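Local structure of pumilio domain-containing protein C56F2.08c (Schizosaccharomyces pombe, 6NX5) at residues D57-N61 and R62-E66; V13-S16 and S17-H21. The protein probably binds AU-rich regions in the 3' untranslated regions of mRNAs, the chain described here being its RNA recognition motif (RRM) domain. All coordinates share one frame; numbering follows the deposited sequence.

Interaction 1 of 2, residues D57-N61 and R62-E66; sequences DALHN and RPVFE
Leu59 and Arg62 bracket a type II beta turn, the exit from helix 49-59, which is the second helix of the RRM fold. The backbone leaves helical angles at His60, and Asn61 takes the left-handed conformation suited to the third position of such a turn. A weak hydrogen bond from Arg62 N to Leu59 O, 3.2 Å long, closes it. Asn61 and Arg62 both pair by backbone hydrogen bonds with Val71, a G1 beta bulge just before strand 72-75.

The Arg62 side chain doubles back along the last helical turn. Its CG stands anti to the backbone N (chi1 -167°), and a bend at chi3 swings the guanidinium over to the carbonyl of Ala58. There Arg62 NH1 gives a fairly straight hydrogen bond to Ala58 O, 3.2 Å with an N-H...O angle of 161°. The acceptor lies close to the guanidinium plane, but the donor sits 42° above the carbonyl plane, away from the lone-pair directions. Arg62 CD comes equally near to Ala58 O, so the aliphatic part of the arginine lies against the same carbonyl that its NH1 bonds. Leu59 CD2 lies over one guanidinium face, 4.3 Å from Arg62 NH1, and Tyr27 also touches this arginine.

The rest of the contact is apolar. Leu59 reaches Leu23, Phe24 and Val73, and Val64 joins it on Leu23. The two side chains cross at about a right angle, with Leu59 CD2 meeting Val64 CG1 methyl to methyl at 3.6 Å.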
ATOM      1  N   ASP A  57      -3.485  -9.337  12.986  1.00 12.49           N
ATOM      2  CA  ASP A  57      -3.538  -9.537  14.433  1.00 13.23           C
ATOM      3  C   ASP A  57      -2.279 -10.210  14.947  1.00 14.24           C
ATOM      4  O   ASP A  57      -1.810  -9.913  16.058  1.00 15.95           O
ATOM      5  CB  ASP A  57      -4.740 -10.405  14.798  1.00 12.96           C
ATOM      6  CG  ASP A  57      -6.047  -9.670  14.693  1.00 14.05           C
ATOM      7  OD1 ASP A  57      -7.091 -10.329  14.862  1.00 16.78           O
ATOM      8  OD2 ASP A  57      -6.033  -8.450  14.434  1.00 16.06           O
ATOM      9  N   ALA A  58      -1.740 -11.160  14.183  1.00 14.28           N
ATOM     10  CA  ALA A  58      -0.575 -11.894  14.670  1.00 15.30           C
ATOM     11  C   ALA A  58       0.703 -11.063  14.619  1.00 15.85           C
ATOM     12  O   ALA A  58       1.606 -11.276  15.436  1.00 18.22           O
ATOM     13  CB  ALA A  58      -0.393 -13.174  13.871  1.00 15.30           C
ATOM     14  N   LEU A  59       0.801 -10.119  13.680  1.00 15.63           N
ATOM     15  CA  LEU A  59       2.065  -9.452  13.420  1.00 15.82           C
ATOM     16  C   LEU A  59       2.096  -7.982  13.791  1.00 15.85           C
ATOM     17  O   LEU A  59       3.194  -7.460  14.019  1.00 19.16           O
ATOM     18  CB  LEU A  59       2.447  -9.592  11.938  1.00 15.36           C
ATOM     19  CG  LEU A  59       2.743 -11.022  11.480  1.00 15.56           C
ATOM     20  CD1 LEU A  59       2.894 -11.091   9.954  1.00 19.59           C
ATOM     21  CD2 LEU A  59       3.983 -11.580  12.178  1.00 21.72           C
ATOM     22  N   HIS A  60       0.957  -7.298  13.860  1.00 15.13           N
ATOM     23  CA  HIS A  60       0.989  -5.864  14.119  1.00 15.18           C
ATOM     24  C   HIS A  60       1.547  -5.593  15.508  1.00 19.92           C
ATOM     25  O   HIS A  60       1.120  -6.206  16.492  1.00 20.58           O
ATOM     26  CB  HIS A  60      -0.392  -5.232  13.998  1.00 16.68           C
ATOM     27  CG  HIS A  60      -0.412  -3.784  14.382  1.00 20.01           C
ATOM     28  ND1 HIS A  60       0.348  -2.833  13.732  1.00 18.64           N
ATOM     29  CD2 HIS A  60      -1.086  -3.126  15.357  1.00 19.90           C
ATOM     30  CE1 HIS A  60       0.135  -1.651  14.283  1.00 22.77           C
ATOM     31  NE2 HIS A  60      -0.733  -1.800  15.270  1.00 20.51           N
ATOM     32  N   ASN A  61       2.514  -4.681  15.571  1.00 17.03           N
ATOM     33  CA  ASN A  61       3.154  -4.277  16.827  1.00 22.52           C
ATOM     34  C   ASN A  61       3.898  -5.433  17.491  1.00 25.70           C
ATOM     35  O   ASN A  61       3.966  -5.522  18.722  1.00 25.01           O
ATOM     36  CB  ASN A  61       2.133  -3.668  17.791  1.00 25.00           C
ATOM     37  CG  ASN A  61       1.657  -2.309  17.343  1.00 48.65           C
ATOM     38  OD1 ASN A  61       2.341  -1.622  16.585  1.00 53.44           O
ATOM     39  ND2 ASN A  61       0.476  -1.910  17.806  1.00 53.70           N
ATOM     40  N   ARG A  62       4.482  -6.315  16.685  1.00 24.33           N
ATOM     41  CA  ARG A  62       5.233  -7.451  17.187  1.00 24.25           C
ATOM     42  C   ARG A  62       6.685  -7.374  16.734  1.00 24.49           C
ATOM     43  O   ARG A  62       6.950  -7.246  15.532  1.00 19.92           O
ATOM     44  CB  ARG A  62       4.604  -8.761  16.693  1.00 29.13           C
ATOM     45  CG  ARG A  62       5.113  -9.992  17.409  1.00 34.08           C
ATOM     46  CD  ARG A  62       4.332 -11.245  17.028  1.00 30.64           C
ATOM     47  NE  ARG A  62       5.223 -12.395  16.874  1.00 34.65           N
ATOM     48  CZ  ARG A  62       4.862 -13.558  16.341  1.00 36.45           C
ATOM     49  NH1 ARG A  62       3.622 -13.733  15.911  1.00 30.73           N
ATOM     50  NH2 ARG A  62       5.741 -14.548  16.236  1.00 40.53           N
ATOM     51  N   PRO A  63       7.651  -7.446  17.643  1.00 26.12           N
ATOM     52  CA  PRO A  63       9.048  -7.544  17.205  1.00 25.55           C
ATOM     53  C   PRO A  63       9.345  -8.929  16.657  1.00 26.30           C
ATOM     54  O   PRO A  63       9.887  -9.780  17.372  1.00 33.51           O
ATOM     55  CB  PRO A  63       9.850  -7.255  18.485  1.00 23.74           C
ATOM     56  CG  PRO A  63       8.825  -6.774  19.512  1.00 26.80           C
ATOM     57  CD  PRO A  63       7.523  -7.385  19.105  1.00 29.96           C
ATOM     58  N   VAL A  64       8.989  -9.175  15.391  1.00 29.34           N
ATOM     59  CA  VAL A  64       9.131 -10.513  14.822  1.00 21.74           C
ATOM     60  C   VAL A  64      10.509 -10.767  14.237  1.00 30.98           C
ATOM     61  O   VAL A  64      10.826 -11.921  13.910  1.00 35.81           O
ATOM     62  CB  VAL A  64       8.057 -10.766  13.744  1.00 32.21           C
ATOM     63  CG1 VAL A  64       6.694 -10.462  14.299  1.00 36.41           C
ATOM     64  CG2 VAL A  64       8.319  -9.923  12.523  1.00 25.99           C
ATOM     65  N   PHE A  65      11.339  -9.736  14.104  1.00 27.27           N
ATOM     66  CA  PHE A  65      12.703  -9.857  13.617  1.00 26.68           C
ATOM     67  C   PHE A  65      13.668  -9.630  14.771  1.00 24.98           C
ATOM     68  O   PHE A  65      13.365  -8.893  15.714  1.00 29.61           O
ATOM     69  CB  PHE A  65      12.995  -8.846  12.502  1.00 27.97           C
ATOM     70  CG  PHE A  65      12.172  -9.053  11.256  1.00 31.31           C
ATOM     71  CD1 PHE A  65      10.996  -8.346  11.065  1.00 23.32           C
ATOM     72  CD2 PHE A  65      12.589  -9.933  10.270  1.00 32.73           C
ATOM     73  CE1 PHE A  65      10.229  -8.530   9.918  1.00 21.95           C
ATOM     74  CE2 PHE A  65      11.829 -10.114   9.114  1.00 32.15           C
ATOM     75  CZ  PHE A  65      10.655  -9.409   8.942  1.00 27.04           C
ATOM     76  N   GLU A  66      14.828 -10.273  14.696  1.00 26.01           N
ATOM     77  CA  GLU A  66      15.803 -10.135  15.769  1.00 27.40           C
ATOM     78  C   GLU A  66      16.412  -8.741  15.772  1.00 27.86           C
ATOM     79  O   GLU A  66      16.673  -8.157  14.715  1.00 30.08           O
ATOM     80  CB  GLU A  66      16.908 -11.176  15.641  1.00 28.46           C
ATOM     81  CG  GLU A  66      17.797 -11.198  16.879  1.00 29.93           C
ATOM     82  CD  GLU A  66      18.966 -12.156  16.769  1.00 37.64           C
ATOM     83  OE1 GLU A  66      19.159 -12.751  15.688  1.00 36.03           O
ATOM     84  OE2 GLU A  66      19.695 -12.308  17.771  1.00 34.19           O
TER

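Interaction 2 of 2, residues V13-S16 and S17-H21; sequences VGTS and SSAIH
Ile20 comes back against Thr15 and Ser16 where a loop turns into helix 17-24, the first helix of the RRM fold. Ser16 is the N-cap, and its carbonyl begins the helical bonding: Ile20 N donates to Ser16 O at 3.2 Å, with an N-H...O angle of 151°.

From this anchored backbone the isoleucine climbs past the same oxygen. Ile20 CB lies 3.9 Å from Ser16 O. With CG1 anti to its own carbonyl carbon (chi1 -69°), the longer branch is directed back toward the loop, and Ile20 CG1 comes to 3.4 Å from Ser16 O. CG1 of Ile20 also meets Thr15 CG2 at 3.8 Å, the two side chains crossing nearly perpendicularly. The tip, Ile20 CD1, lies 3.7 Å from Ser16 O and 4.1 Å from Thr15 CG2.

Thr15 is itself fixed by a hydrogen bond from its hydroxyl to Pro12 O. Around the cap, Ser16 OG and Ser18 OG are hydrogen-bonded at 2.8 Å in one conformer of Ser18; a second exists, so the bond may not always hold. Ser17 packs on Ser79 of the second subunit.

Ile20 also rests on Met35 of strand 30-35 and on Ala42 and Val44 of strand 42-46. Cut back to an alanine, this position is likely to leave Thr15 CG2 without the branch it packs on and to open a gap between helix 17-24 and those two strands.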
ATOM      1  N   VAL A  13      16.016  -2.714   8.044  1.00 40.34           N
ATOM      2  CA  VAL A  13      16.621  -2.220   6.815  1.00 40.65           C
ATOM      3  C   VAL A  13      17.183  -3.400   6.035  1.00 34.46           C
ATOM      4  O   VAL A  13      17.699  -4.367   6.611  1.00 30.93           O
ATOM      5  CB  VAL A  13      17.696  -1.157   7.105  1.00 46.40           C
ATOM      6  CG1 VAL A  13      17.118  -0.045   7.968  1.00 49.45           C
ATOM      7  CG2 VAL A  13      18.915  -1.775   7.768  1.00 44.42           C
ATOM      8  N   GLY A  14      17.017  -3.358   4.718  1.00 30.28           N
ATOM      9  CA  GLY A  14      17.466  -4.443   3.873  1.00 37.90           C
ATOM     10  C   GLY A  14      16.554  -5.648   3.794  1.00 35.57           C
ATOM     11  O   GLY A  14      16.935  -6.641   3.164  1.00 36.40           O
ATOM     12  N   THR A  15      15.370  -5.609   4.412  1.00 28.83           N
ATOM     13  CA  THR A  15      14.454  -6.746   4.334  1.00 25.54           C
ATOM     14  C   THR A  15      14.006  -6.974   2.897  1.00 22.41           C
ATOM     15  O   THR A  15      13.523  -6.054   2.231  1.00 23.74           O
ATOM     16  CB  THR A  15      13.228  -6.522   5.221  1.00 24.40           C
ATOM     17  OG1 THR A  15      13.637  -6.399   6.592  1.00 24.85           O
ATOM     18  CG2 THR A  15      12.273  -7.689   5.093  1.00 20.47           C
ATOM     19  N   SER A  16      14.160  -8.204   2.427  1.00 21.27           N
ATOM     20  CA  SER A  16      13.834  -8.546   1.052  1.00 19.93           C
ATOM     21  C   SER A  16      12.393  -9.034   0.926  1.00 22.39           C
ATOM     22  O   SER A  16      11.739  -9.415   1.903  1.00 20.59           O
ATOM     23  CB  SER A  16      14.793  -9.616   0.527  1.00 20.83           C
ATOM     24  OG  SER A  16      14.497 -10.879   1.109  1.00 24.40           O
ATOM     25  N   SER A  17      11.897  -9.024  -0.312  1.00 19.90           N
ATOM     26  CA  SER A  17      10.543  -9.514  -0.544  0.74 21.23           C
ATOM     27  C   SER A  17      10.437 -11.010  -0.272  1.00 22.57           C
ATOM     28  O   SER A  17       9.389 -11.484   0.189  1.00 18.67           O
ATOM     29  CB  SER A  17      10.100  -9.191  -1.968  0.74 21.55           C
ATOM     30  OG  SER A  17      10.906  -9.856  -2.920  0.74 17.30           O
ATOM     31  N   SER A  18      11.506 -11.767  -0.529  1.00 22.59           N
ATOM     32  CA  SER A  18      11.475 -13.193  -0.225  0.64 22.41           C
ATOM     33  C   SER A  18      11.319 -13.433   1.273  1.00 21.82           C
ATOM     34  O   SER A  18      10.600 -14.347   1.686  1.00 21.08           O
ATOM     35  CB  SER A  18      12.739 -13.874  -0.754  0.64 23.83           C
ATOM     36  OG  SER A  18      13.886 -13.321  -0.147  0.64 26.99           O
ATOM     37  N   ALA A  19      11.968 -12.614   2.102  1.00 22.29           N
ATOM     38  CA  ALA A  19      11.788 -12.752   3.543  1.00 19.58           C
ATOM     39  C   ALA A  19      10.347 -12.452   3.944  1.00 23.61           C
ATOM     40  O   ALA A  19       9.773 -13.131   4.805  1.00 23.23           O
ATOM     41  CB  ALA A  19      12.764 -11.836   4.287  1.00 20.40           C
ATOM     42  N   ILE A  20       9.741 -11.453   3.309  1.00 21.12           N
ATOM     43  CA  ILE A  20       8.376 -11.079   3.658  1.00 17.82           C
ATOM     44  C   ILE A  20       7.403 -12.198   3.304  1.00 17.18           C
ATOM     45  O   ILE A  20       6.477 -12.491   4.070  1.00 16.33           O
ATOM     46  CB  ILE A  20       8.023  -9.746   2.977  1.00 16.70           C
ATOM     47  CG1 ILE A  20       8.861  -8.643   3.629  1.00 22.08           C
ATOM     48  CG2 ILE A  20       6.525  -9.449   3.087  1.00 17.04           C
ATOM     49  CD1 ILE A  20       8.848  -7.354   2.898  1.00 25.77           C
ATOM     50  N   HIS A  21       7.586 -12.842   2.148  1.00 17.88           N
ATOM     51  CA  HIS A  21       6.723 -13.972   1.801  1.00 22.35           C
ATOM     52  C   HIS A  21       6.826 -15.076   2.839  1.00 24.83           C
ATOM     53  O   HIS A  21       5.812 -15.628   3.282  1.00 19.43           O
ATOM     54  CB  HIS A  21       7.063 -14.517   0.411  1.00 25.87           C
ATOM     55  CG  HIS A  21       6.154 -15.618  -0.038  1.00 32.51           C
ATOM     56  ND1 HIS A  21       6.162 -16.867   0.546  1.00 35.66           N
ATOM     57  CD2 HIS A  21       5.191 -15.654  -0.990  1.00 36.50           C
ATOM     58  CE1 HIS A  21       5.270 -17.635  -0.053  1.00 34.27           C
ATOM     59  NE2 HIS A  21       4.665 -16.922  -0.985  1.00 35.25           N
TER

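In the fold
From the N terminus, strand 4-9 runs into the loop that interaction 2 fastens to the start of helix 17-24. Strands 30-35 and 42-46 follow, then helix 49-59, whose far end is turned by interaction 1 into the loop before strand 72-75. The two contacts therefore lie in series, neither nested nor crossing, and they illustrate how helix ends in a small alpha/beta domain are set by local bonds to the adjoining loop. The centres of interaction 1 and interaction 2 are 14 Å apart, and they do not touch. Phe65 bridges the two regions, its side chain reaching both Leu23 of helix 17-24 and Pro12 in the loop before it.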